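Local structure of putative modification methylase (Thermus thermophilus, 2ZIE) at residues His22-Gly27 with Phe284-Leu289; Arg81-Leu86 with Leu126-Leu131; Pro133-Lys138 with Arg202-Asp207. The protein probably transfers a methyl group from S-adenosyl-L-methionine to the N4 amino group of cytosine in DNA, as an N(4)/N(6)-methyltransferase of the N(4) subfamily. All coordinates share one frame; numbering follows the deposited sequence.

Contact 1: residues His22-Gly27 with Phe284-Leu289; sequences HRLHVG and FSLEVL
The imidazole of His25 carries Leu289 over one face. Leu289 CB stands 4.2 Å from the centroid of the His25 ring and almost on its normal, a CH-pi contact. Leu289 CD2 continues over the same ring, 3.6 Å from His25 CE1. At the edge of this imidazole lies the guanidinium of Arg23, two residues back on the same strand. Arg23 NH1 donates to His25 NE2 at 2.8 Å, tilted somewhat from both planes. This bond restrains the rotation of the ring. The bend at chi3 (39°) brings the guanidinium round to the histidine. The ring of His22, at the other end of the strand, has Ser285 O and Phe284 CD1 at its edge.

Arg23 and Glu287 lie side by side and point the same way. Their charged atoms stay apart, Arg23 NE to Glu287 OE2 5.4 Å, but Arg23 CG nears Glu287 OE1. Arg23 CB and CG also lie against Leu289 CD1. On the other face of the sheet Leu286 CD2 presses on Leu24 CB at 3.4 Å, and Val26 CG2 meets Val288 CG1 at 3.5 Å.

Glu287 N bonds to His22 O at 2.9 Å and Leu24 N to Glu287 O at 2.8 Å, both nearly straight at N-H. The bond from Leu289 N to Leu24 O is weak and bent.

This is a parallel strand pair in the sheet of the Rossmann-like methyltransferase domain, and Leu24 touches Glu264, which binds S-adenosyl-L-methionine. Strand 286-289 joins the sheet beside strand 22-26, whose other edge bonds to strand 259-264. Helix 267-280 covers the face of Leu24, Val26, Leu286 and Val288, through Ala273, Ala270, Phe277 and Lys274 respectively. On the opposite face Phe36 meets the His25 ring edge-to-face and also touches Arg23.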
# COMPACT_ATOMS: atom_id res chain seq x y z
N HIS A 22 30.80 10.88 10.57
CA HIS A 22 29.50 11.00 9.97
C HIS A 22 29.58 12.21 9.04
O HIS A 22 30.04 13.27 9.43
CB HIS A 22 28.46 11.21 11.06
CG HIS A 22 28.59 10.23 12.18
ND1 HIS A 22 29.29 10.50 13.33
CD2 HIS A 22 28.14 8.96 12.30
CE1 HIS A 22 29.27 9.44 14.12
NE2 HIS A 22 28.58 8.49 13.52
N ARG A 23 29.15 12.04 7.80
CA ARG A 23 29.23 13.11 6.82
C ARG A 23 27.91 13.44 6.12
O ARG A 23 27.13 12.55 5.79
CB ARG A 23 30.28 12.75 5.77
CG ARG A 23 31.72 12.61 6.29
CD ARG A 23 32.48 11.59 5.44
NE ARG A 23 32.14 11.69 4.02
CZ ARG A 23 32.17 10.66 3.17
NH1 ARG A 23 31.84 10.84 1.89
NH2 ARG A 23 32.52 9.45 3.59
N LEU A 24 27.68 14.73 5.88
CA LEU A 24 26.48 15.17 5.19
C LEU A 24 26.90 16.02 3.99
O LEU A 24 27.37 17.13 4.14
CB LEU A 24 25.61 16.00 6.14
CG LEU A 24 24.45 16.75 5.48
CD1 LEU A 24 23.65 15.82 4.59
CD2 LEU A 24 23.58 17.35 6.56
N HIS A 25 26.73 15.49 2.78
CA HIS A 25 27.10 16.23 1.58
C HIS A 25 25.97 17.10 1.08
O HIS A 25 24.85 16.64 0.90
CB HIS A 25 27.50 15.28 0.45
CG HIS A 25 28.68 14.42 0.77
ND1 HIS A 25 29.71 14.22 -0.12
CD2 HIS A 25 28.97 13.67 1.86
CE1 HIS A 25 30.59 13.38 0.40
NE2 HIS A 25 30.16 13.04 1.61
N VAL A 26 26.28 18.37 0.83
CA VAL A 26 25.30 19.31 0.33
C VAL A 26 25.32 19.29 -1.19
O VAL A 26 26.39 19.36 -1.80
CB VAL A 26 25.59 20.73 0.80
CG1 VAL A 26 24.54 21.68 0.26
CG2 VAL A 26 25.62 20.77 2.33
N GLY A 27 24.15 19.18 -1.81
CA GLY A 27 24.10 19.14 -3.26
C GLY A 27 22.92 18.35 -3.78
O GLY A 27 21.94 18.13 -3.07
N PHE A 284 29.84 13.92 19.54
CA PHE A 284 30.20 13.82 18.13
C PHE A 284 29.71 15.01 17.33
O PHE A 284 29.00 15.86 17.85
CB PHE A 284 29.61 12.54 17.55
CG PHE A 284 29.99 11.31 18.30
CD1 PHE A 284 31.11 10.57 17.93
CD2 PHE A 284 29.25 10.89 19.40
CE1 PHE A 284 31.48 9.43 18.64
CE2 PHE A 284 29.61 9.76 20.12
CZ PHE A 284 30.73 9.03 19.74
N SER A 285 30.10 15.06 16.07
CA SER A 285 29.71 16.17 15.21
C SER A 285 29.52 15.68 13.78
O SER A 285 30.22 14.78 13.33
CB SER A 285 30.77 17.25 15.25
OG SER A 285 32.02 16.73 14.84
N LEU A 286 28.57 16.29 13.08
CA LEU A 286 28.30 15.92 11.70
C LEU A 286 29.19 16.78 10.83
O LEU A 286 29.22 17.99 10.99
CB LEU A 286 26.83 16.20 11.36
CG LEU A 286 26.11 15.41 10.26
CD1 LEU A 286 24.94 16.25 9.78
CD2 LEU A 286 27.03 15.10 9.09
N GLU A 287 29.93 16.16 9.92
CA GLU A 287 30.81 16.90 9.03
C GLU A 287 30.05 17.24 7.76
O GLU A 287 29.72 16.35 6.99
CB GLU A 287 32.03 16.06 8.66
CG GLU A 287 33.09 16.80 7.85
CD GLU A 287 34.07 15.87 7.16
OE1 GLU A 287 34.47 14.85 7.77
OE2 GLU A 287 34.45 16.16 6.00
N VAL A 288 29.78 18.52 7.54
CA VAL A 288 29.05 18.93 6.35
C VAL A 288 29.95 19.26 5.17
O VAL A 288 30.51 20.34 5.10
CB VAL A 288 28.17 20.16 6.63
CG1 VAL A 288 27.44 20.57 5.36
CG2 VAL A 288 27.17 19.84 7.73
N LEU A 289 30.11 18.31 4.25
CA LEU A 289 30.93 18.52 3.08
C LEU A 289 30.11 19.31 2.08
O LEU A 289 29.06 19.84 2.43
CB LEU A 289 31.36 17.20 2.45
CG LEU A 289 32.47 16.44 3.18
CD1 LEU A 289 31.95 15.93 4.51
CD2 LEU A 289 32.96 15.28 2.33

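Contact 2: residues Arg81-Leu86 with Leu126-Leu131; sequences REVFRL and LGFDNL
Phe84, on the last turns of helix 64-86, faces the chain where Gly127, at positive phi (105°), closes helix 115-125 in a Schellman motif, with strand 129-131 following. No hydrogen bond joins the two segments. Phe84 and Phe128 form a T-shaped pair, with planes at 85° and centroids 4.9 Å apart. Phe84 supplies the edge: its CD2 sits over the centre of the Phe128 ring. With CG anti to the backbone N (chi1 -175°), the Phe84 ring reaches across to the turn. One face of it takes Leu126 O, 3.7 Å from Phe84 CD2. Its CE2 lies 3.3 Å from Gly127 C. The tip of Phe128 also reaches back to the helix, with CZ 3.6 Å from Phe84 CB and, at the ring edge, 4.2 Å from Val83 CG1. Leu126 CD2 lies against the backbone of Arg81, 3.7 Å from its N.

Leu93 of strand 91-102 packs on both Val83 and Phe128. Without hydrogen bonds across it, the contact depends on shape. The T-shaped pair sets the two rings, the Leu126 carbonyl rests on the Phe84 face, and Gly127, with no side chain, lets the ring come close.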
# COMPACT_ATOMS: atom_id res chain seq x y z
N ARG A 81 18.00 4.46 -8.34
CA ARG A 81 18.94 3.73 -9.19
C ARG A 81 20.37 3.87 -8.68
O ARG A 81 21.14 2.92 -8.73
CB ARG A 81 18.83 4.22 -10.64
CG ARG A 81 19.88 3.65 -11.58
CD ARG A 81 19.32 3.52 -12.98
NE ARG A 81 18.43 4.63 -13.28
CZ ARG A 81 17.32 4.53 -14.02
NH1 ARG A 81 16.98 3.35 -14.54
NH2 ARG A 81 16.54 5.59 -14.20
N GLU A 82 20.73 5.05 -8.19
CA GLU A 82 22.06 5.21 -7.66
C GLU A 82 22.13 4.43 -6.34
O GLU A 82 23.13 3.77 -6.06
CB GLU A 82 22.40 6.69 -7.45
CG GLU A 82 22.76 7.43 -8.74
CD GLU A 82 23.85 6.73 -9.56
OE1 GLU A 82 23.52 6.14 -10.62
OE2 GLU A 82 25.02 6.75 -9.14
N VAL A 83 21.06 4.50 -5.55
CA VAL A 83 20.98 3.76 -4.29
C VAL A 83 21.15 2.25 -4.55
O VAL A 83 21.85 1.56 -3.82
CB VAL A 83 19.64 4.03 -3.57
CG1 VAL A 83 19.35 2.97 -2.51
CG2 VAL A 83 19.68 5.41 -2.94
N PHE A 84 20.52 1.74 -5.60
CA PHE A 84 20.66 0.33 -5.91
C PHE A 84 22.13 -0.04 -6.14
O PHE A 84 22.59 -1.10 -5.73
CB PHE A 84 19.85 -0.04 -7.15
CG PHE A 84 19.86 -1.52 -7.47
CD1 PHE A 84 20.90 -2.09 -8.19
CD2 PHE A 84 18.82 -2.35 -7.03
CE1 PHE A 84 20.92 -3.46 -8.48
CE2 PHE A 84 18.82 -3.73 -7.32
CZ PHE A 84 19.88 -4.29 -8.04
N ARG A 85 22.86 0.85 -6.80
CA ARG A 85 24.26 0.61 -7.09
C ARG A 85 25.17 0.64 -5.86
O ARG A 85 25.96 -0.27 -5.67
CB ARG A 85 24.77 1.62 -8.12
CG ARG A 85 26.26 1.51 -8.48
CD ARG A 85 26.65 2.57 -9.52
NE ARG A 85 26.55 3.94 -9.01
CZ ARG A 85 27.43 4.50 -8.19
NH1 ARG A 85 28.50 3.82 -7.79
NH2 ARG A 85 27.23 5.73 -7.73
N LEU A 86 25.05 1.66 -5.02
CA LEU A 86 25.94 1.73 -3.86
C LEU A 86 25.53 0.92 -2.63
O LEU A 86 26.21 0.93 -1.59
CB LEU A 86 26.23 3.19 -3.47
CG LEU A 86 25.28 4.30 -3.89
CD1 LEU A 86 23.92 3.96 -3.37
CD2 LEU A 86 25.74 5.63 -3.34
N LEU A 126 13.96 -1.31 -11.36
CA LEU A 126 15.36 -1.02 -11.10
C LEU A 126 16.14 -2.22 -10.58
O LEU A 126 17.35 -2.15 -10.39
CB LEU A 126 15.49 0.12 -10.09
CG LEU A 126 15.32 1.55 -10.61
CD1 LEU A 126 14.14 1.64 -11.54
CD2 LEU A 126 15.13 2.48 -9.43
N GLY A 127 15.44 -3.33 -10.35
CA GLY A 127 16.12 -4.52 -9.86
C GLY A 127 15.94 -4.86 -8.39
O GLY A 127 16.41 -5.90 -7.94
N PHE A 128 15.25 -4.00 -7.64
CA PHE A 128 15.02 -4.25 -6.22
C PHE A 128 14.03 -5.37 -6.00
O PHE A 128 13.12 -5.57 -6.80
CB PHE A 128 14.44 -3.00 -5.55
CG PHE A 128 15.43 -1.93 -5.27
CD1 PHE A 128 16.29 -2.03 -4.19
CD2 PHE A 128 15.48 -0.79 -6.06
CE1 PHE A 128 17.19 -1.01 -3.90
CE2 PHE A 128 16.38 0.23 -5.78
CZ PHE A 128 17.24 0.12 -4.69
N ASP A 129 14.21 -6.11 -4.91
CA ASP A 129 13.28 -7.16 -4.54
C ASP A 129 12.35 -6.48 -3.55
O ASP A 129 12.79 -5.82 -2.61
CB ASP A 129 13.98 -8.31 -3.82
CG ASP A 129 14.54 -9.34 -4.77
OD1 ASP A 129 14.11 -9.39 -5.94
OD2 ASP A 129 15.40 -10.13 -4.32
N ASN A 130 11.05 -6.63 -3.74
CA ASN A 130 10.11 -6.03 -2.84
C ASN A 130 9.85 -6.90 -1.62
O ASN A 130 9.72 -8.11 -1.73
CB ASN A 130 8.79 -5.76 -3.55
CG ASN A 130 7.78 -5.13 -2.64
OD1 ASN A 130 7.94 -3.99 -2.21
ND2 ASN A 130 6.73 -5.88 -2.32
N LEU A 131 9.80 -6.27 -0.45
CA LEU A 131 9.50 -6.97 0.79
C LEU A 131 8.23 -6.32 1.34
O LEU A 131 7.86 -5.23 0.90
CB LEU A 131 10.64 -6.79 1.79
CG LEU A 131 12.03 -7.26 1.33
CD1 LEU A 131 12.97 -7.26 2.52
CD2 LEU A 131 11.95 -8.65 0.73

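Contact 3: residues Pro133-Lys138 with Arg202-Asp207; sequences PIIWHK and RQIWDD
Arg202 gives only a slight contact, its carbonyl O lying 4.0 Å from Ile134 CG1. Gln203 follows and makes two bonds across the contact. Its backbone O accepts from Ile135 N at 2.7 Å. Its chain is extended from CA outward (chi1 -168°), which carries NE2 to Pro133 O at 3.0 Å. This bond lies close to the amide plane and runs nearly along the carbonyl axis. The other end of the amide, OE1, accepts from Glu166 N of the second subunit, so Gln203 ties this strand pair to that subunit.

Ile204 lies side by side with Ile135, and its CD1 touches Ile135 CB at 3.5 Å. Trp205 is on the other face of the sheet. Its N donates to Ile135 O and its O accepts from His137 N, each at 2.8 Å. One face of the indole is taken by Ile134: CG2 sits over the five-membered ring, 3.8 Å from its centroid, in a CH-pi contact. Ile134 CD1 lies by the rim of the six-membered ring, 3.7 Å from Trp205 CZ2. NE1 of Trp205 bonds to Phe200 O, which holds the indole's rotation. Asp206 ends the pairing with a loose contact between its CB and that of His137.

Strand 204-205 thus extends the sheet of the methyltransferase domain, parallel to strand 129-137, and strand 167-174 pairs antiparallel with the other edge of 129-137. Helix 222-232 packs on both tryptophans through Leu224, and its Arg227 makes a cation-pi contact with Trp205. The opposite face, with Ile135, meets Ile167 of the second subunit.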
# COMPACT_ATOMS: atom_id res chain seq x y z
N PRO A 133 5.88 -4.10 3.34
CA PRO A 133 6.08 -2.81 4.01
C PRO A 133 5.49 -2.80 5.41
O PRO A 133 4.65 -3.63 5.75
CB PRO A 133 5.37 -1.85 3.07
CG PRO A 133 4.16 -2.66 2.68
CD PRO A 133 4.74 -4.04 2.41
N ILE A 134 5.94 -1.87 6.23
CA ILE A 134 5.42 -1.72 7.56
C ILE A 134 4.49 -0.53 7.46
O ILE A 134 4.79 0.45 6.78
CB ILE A 134 6.53 -1.42 8.58
CG1 ILE A 134 7.42 -2.64 8.74
CG2 ILE A 134 5.92 -1.05 9.93
CD1 ILE A 134 8.61 -2.42 9.65
N ILE A 135 3.34 -0.64 8.12
CA ILE A 135 2.38 0.44 8.11
C ILE A 135 2.57 1.29 9.36
O ILE A 135 2.48 0.80 10.48
CB ILE A 135 0.92 -0.08 8.06
CG1 ILE A 135 0.55 -0.51 6.64
CG2 ILE A 135 -0.04 1.04 8.43
CD1 ILE A 135 1.47 -1.47 6.03
N TRP A 136 2.87 2.56 9.15
CA TRP A 136 3.04 3.47 10.27
C TRP A 136 1.72 4.17 10.52
O TRP A 136 1.29 5.03 9.75
CB TRP A 136 4.13 4.50 9.97
CG TRP A 136 4.27 5.55 11.05
CD1 TRP A 136 4.07 5.38 12.39
CD2 TRP A 136 4.73 6.90 10.88
NE1 TRP A 136 4.39 6.53 13.07
CE2 TRP A 136 4.79 7.48 12.17
CE3 TRP A 136 5.10 7.67 9.77
CZ2 TRP A 136 5.22 8.80 12.38
CZ3 TRP A 136 5.52 8.99 9.98
CH2 TRP A 136 5.57 9.54 11.27
N HIS A 137 1.04 3.78 11.59
CA HIS A 137 -0.21 4.40 11.91
C HIS A 137 0.10 5.67 12.70
O HIS A 137 0.20 5.62 13.91
CB HIS A 137 -1.07 3.46 12.74
CG HIS A 137 -2.51 3.84 12.76
ND1 HIS A 137 -3.47 3.08 13.38
CD2 HIS A 137 -3.16 4.90 12.22
CE1 HIS A 137 -4.65 3.66 13.23
NE2 HIS A 137 -4.48 4.77 12.53
N LYS A 138 0.27 6.78 11.99
CA LYS A 138 0.59 8.08 12.58
C LYS A 138 -0.53 8.62 13.45
O LYS A 138 -0.33 8.95 14.61
CB LYS A 138 0.81 9.13 11.50
CG LYS A 138 1.88 8.85 10.50
CD LYS A 138 2.04 10.06 9.60
CE LYS A 138 2.48 11.28 10.40
NZ LYS A 138 2.86 12.42 9.52
N ARG A 202 6.86 -6.16 13.41
CA ARG A 202 5.46 -6.45 13.23
C ARG A 202 5.07 -5.57 12.05
O ARG A 202 5.76 -4.60 11.75
CB ARG A 202 4.67 -6.09 14.49
CG ARG A 202 5.01 -4.74 15.08
CD ARG A 202 4.07 -4.36 16.24
NE ARG A 202 4.22 -5.24 17.40
CZ ARG A 202 3.32 -6.14 17.78
NH1 ARG A 202 3.55 -6.88 18.86
NH2 ARG A 202 2.19 -6.29 17.10
N GLN A 203 3.97 -5.89 11.38
CA GLN A 203 3.61 -5.10 10.23
C GLN A 203 2.97 -3.72 10.48
O GLN A 203 3.05 -2.85 9.61
CB GLN A 203 2.76 -5.95 9.29
CG GLN A 203 2.58 -5.31 7.94
CD GLN A 203 2.30 -6.30 6.83
OE1 GLN A 203 1.68 -7.33 7.06
NE2 GLN A 203 2.75 -5.98 5.61
N ILE A 204 2.36 -3.49 11.64
CA ILE A 204 1.77 -2.17 11.92
C ILE A 204 2.41 -1.53 13.15
O ILE A 204 2.46 -2.15 14.21
CB ILE A 204 0.24 -2.23 12.25
CG1 ILE A 204 -0.53 -3.12 11.28
CG2 ILE A 204 -0.33 -0.82 12.22
CD1 ILE A 204 -0.68 -2.55 9.93
N TRP A 205 2.90 -0.30 13.01
CA TRP A 205 3.46 0.41 14.15
C TRP A 205 2.46 1.48 14.54
O TRP A 205 2.16 2.38 13.74
CB TRP A 205 4.77 1.08 13.81
CG TRP A 205 5.93 0.17 13.72
CD1 TRP A 205 5.96 -1.16 14.02
CD2 TRP A 205 7.23 0.50 13.23
NE1 TRP A 205 7.20 -1.68 13.75
CE2 TRP A 205 8.00 -0.69 13.26
CE3 TRP A 205 7.83 1.68 12.77
CZ2 TRP A 205 9.34 -0.73 12.85
CZ3 TRP A 205 9.15 1.64 12.36
CH2 TRP A 205 9.89 0.44 12.40
N ASP A 206 1.94 1.41 15.76
CA ASP A 206 0.97 2.40 16.20
C ASP A 206 1.37 3.06 17.51
O ASP A 206 0.57 3.76 18.11
CB ASP A 206 -0.40 1.78 16.39
CG ASP A 206 -0.42 0.74 17.48
OD1 ASP A 206 0.48 0.76 18.34
OD2 ASP A 206 -1.35 -0.09 17.48
N ASP A 207 2.61 2.83 17.93
CA ASP A 207 3.11 3.39 19.18
C ASP A 207 4.08 4.55 18.99
O ASP A 207 4.75 4.97 19.93
CB ASP A 207 3.78 2.29 20.01
CG ASP A 207 4.85 1.51 19.23
OD1 ASP A 207 5.55 0.69 19.86
OD2 ASP A 207 4.99 1.69 17.99

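All three contacts reach the same mixed sheet. Contacts 1 and 3 lie on opposite sides of the chain's centre, with their own centres about 30 Å apart. Contact 1 spans nearly the whole modelled chain, and contacts 2 and 3 both fall within that span. Contacts 2 and 3 share strand 129-137, and both reach the second subunit, which does not touch contact 1. Glu264, Ala29 and Thr248 bind S-adenosyl-L-methionine. This site comes closest to contact 1: the side chain of Leu24 is about 4 Å from that of Glu264. Val83 of contact 2 is about 8 Å from Ala29, and Trp136 of contact 3 about 9 Å from Thr248, again between side chains.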